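Local coordinates for shikimate dehydrogenase-like protein HI_0607 (Haemophilus influenzae, PDB 1NPY) that catalyses the NADP(+)-dependent oxidation of shikimate to 3-dehydroshikimate in vitro, though far more weakly than classical AroE enzymes, so its biological substrate may be another compound, at residues Gln82-Val87 and Ala99-Tyr104. Numbering follows the deposited sequence.
Sequences QAIESV and AYNTDY
The side-chain N-cap at Asn101, which opens helix 102-113 and also bonds to Ser86 in the loop after helix 79-82, illustrates how one amide can cap a helix and bond to a neighbouring loop at once. With CG anti to the backbone N (chi1 -167°), Asn101 OD1 accepts from Tyr104 N at 3.1 Å, the capping bond. The amide's other end, Asn101 ND2, donates to Ser86 O at 3.0 Å; that bond is nearly straight (164° at the hydrogen), and the carbonyl oxygen lies close to the amide plane, although ND2 itself stands well above the carbonyl plane. Two bonds thus fix the rotation of this buried group. The side chain of Ile84 crosses that of Asn101 at about a right angle, Ile84 CD1 coming within 3.4 Å of Asn101 ND2. Farther along, Ala83 CB sits over one face of the Tyr104 ring, 4.2 Å from its centroid, a CH-pi contact; Tyr104 OH bonds to Asn140. At the strand end, Val87 CG2 packs on Ala99 CB at 3.6 Å. Ser86 OG bonds to Glu68, and the Ser86 side chain also lies next to Lys67, the inferred proton donor/acceptor; helix 102-113 carries Asp103, the inferred substrate ligand. The arrangement is a side-chain N-cap at a strand-to-helix junction, beside the inferred substrate site of a shikimate dehydrogenase-like fold.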
loop_
_atom_site.group_PDB
_atom_site.type_symbol
_atom_site.label_atom_id
_atom_site.label_comp_id
_atom_site.label_asym_id
_atom_site.label_seq_id
_atom_site.Cartn_x
_atom_site.Cartn_y
_atom_site.Cartn_z
ATOM N N GLN A 82 0.636 3.293 13.552
ATOM C CA GLN A 82 1.641 3.951 14.382
ATOM C C GLN A 82 3.029 3.899 13.759
ATOM O O GLN A 82 3.789 4.844 13.896
ATOM C CB GLN A 82 1.722 3.313 15.772
ATOM C CG GLN A 82 0.459 3.505 16.604
ATOM C CD GLN A 82 0.532 2.863 17.975
ATOM O OE1 GLN A 82 0.949 1.714 18.118
ATOM N NE2 GLN A 82 0.060 3.587 18.978
ATOM N N ALA A 83 3.315 2.830 13.027
ATOM C CA ALA A 83 4.635 2.551 12.483
ATOM C C ALA A 83 5.080 3.613 11.488
ATOM O O ALA A 83 6.280 3.864 11.349
ATOM C CB ALA A 83 4.656 1.186 11.845
ATOM N N ILE A 84 4.104 4.240 10.830
ATOM C CA ILE A 84 4.350 5.287 9.855
ATOM C C ILE A 84 3.522 6.557 10.061
ATOM O O ILE A 84 3.552 7.445 9.206
ATOM C CB ILE A 84 4.160 4.735 8.435
ATOM C CG1 ILE A 84 2.756 4.155 8.283
ATOM C CG2 ILE A 84 5.183 3.647 8.111
ATOM C CD1 ILE A 84 2.399 3.695 6.860
ATOM N N GLU A 85 2.852 6.653 11.203
ATOM C CA GLU A 85 1.994 7.777 11.572
ATOM C C GLU A 85 1.077 8.209 10.432
ATOM O O GLU A 85 0.995 9.368 10.038
ATOM C CB GLU A 85 2.800 8.925 12.194
ATOM C CG GLU A 85 3.502 8.512 13.487
ATOM C CD GLU A 85 2.633 8.015 14.646
ATOM O OE1 GLU A 85 3.228 7.405 15.573
ATOM O OE2 GLU A 85 1.388 8.184 14.712
ATOM N N SER A 86 0.375 7.232 9.868
ATOM C CA SER A 86 -0.512 7.471 8.734
ATOM C C SER A 86 -1.560 6.363 8.733
ATOM O O SER A 86 -1.182 5.203 8.870
ATOM C CB SER A 86 0.269 7.359 7.420
ATOM O OG SER A 86 -0.479 7.810 6.306
ATOM N N VAL A 87 -2.826 6.694 8.504
ATOM C CA VAL A 87 -3.952 5.770 8.535
ATOM C C VAL A 87 -4.549 5.608 7.146
ATOM O O VAL A 87 -4.806 6.614 6.466
ATOM C CB VAL A 87 -5.047 6.310 9.475
ATOM C CG1 VAL A 87 -6.329 5.493 9.407
ATOM C CG2 VAL A 87 -4.534 6.276 10.910
ATOM N N ALA A 99 -7.897 2.347 13.988
ATOM C CA ALA A 99 -7.169 2.795 12.802
ATOM C C ALA A 99 -6.025 1.837 12.510
ATOM O O ALA A 99 -5.262 1.531 13.420
ATOM C CB ALA A 99 -6.593 4.181 13.045
ATOM N N TYR A 100 -5.845 1.505 11.229
ATOM C CA TYR A 100 -4.800 0.612 10.734
ATOM C C TYR A 100 -4.165 1.184 9.466
ATOM O O TYR A 100 -4.649 2.138 8.868
ATOM C CB TYR A 100 -5.396 -0.752 10.349
ATOM C CG TYR A 100 -6.140 -1.436 11.472
ATOM C CD1 TYR A 100 -5.524 -2.386 12.283
ATOM C CD2 TYR A 100 -7.462 -1.106 11.743
ATOM C CE1 TYR A 100 -6.235 -2.975 13.329
ATOM C CE2 TYR A 100 -8.183 -1.715 12.766
ATOM C CZ TYR A 100 -7.563 -2.655 13.548
ATOM O OH TYR A 100 -8.268 -3.232 14.588
ATOM N N ASN A 101 -3.021 0.618 9.105
ATOM C CA ASN A 101 -2.446 0.912 7.803
ATOM C C ASN A 101 -2.167 -0.391 7.068
ATOM O O ASN A 101 -1.149 -1.029 7.296
ATOM C CB ASN A 101 -1.239 1.830 7.868
ATOM C CG ASN A 101 -0.883 2.343 6.493
ATOM O OD1 ASN A 101 -0.653 1.534 5.611
ATOM N ND2 ASN A 101 -0.951 3.655 6.284
ATOM N N THR A 102 -3.060 -0.738 6.147
ATOM C CA THR A 102 -2.930 -1.982 5.400
ATOM C C THR A 102 -1.918 -1.932 4.263
ATOM O O THR A 102 -1.530 -2.983 3.763
ATOM C CB THR A 102 -4.254 -2.529 4.874
ATOM O OG1 THR A 102 -4.874 -1.584 3.999
ATOM C CG2 THR A 102 -5.229 -2.844 5.974
ATOM N N ASP A 103 -1.448 -0.755 3.866
ATOM C CA ASP A 103 -0.283 -0.727 2.999
ATOM C C ASP A 103 0.949 -1.296 3.713
ATOM O O ASP A 103 1.655 -2.136 3.156
ATOM C CB ASP A 103 0.004 0.692 2.548
ATOM C CG ASP A 103 -0.961 1.170 1.490
ATOM O OD1 ASP A 103 -1.457 0.381 0.644
ATOM O OD2 ASP A 103 -1.185 2.393 1.415
ATOM N N TYR A 104 1.191 -0.842 4.942
ATOM C CA TYR A 104 2.242 -1.393 5.779
ATOM C C TYR A 104 2.051 -2.902 5.979
ATOM O O TYR A 104 2.983 -3.688 5.791
ATOM C CB TYR A 104 2.287 -0.623 7.109
ATOM C CG TYR A 104 3.180 -1.261 8.142
ATOM C CD1 TYR A 104 4.547 -0.986 8.174
ATOM C CD2 TYR A 104 2.676 -2.203 9.045
ATOM C CE1 TYR A 104 5.379 -1.636 9.074
ATOM C CE2 TYR A 104 3.503 -2.825 9.959
ATOM C CZ TYR A 104 4.848 -2.530 9.977
ATOM O OH TYR A 104 5.654 -3.188 10.888
#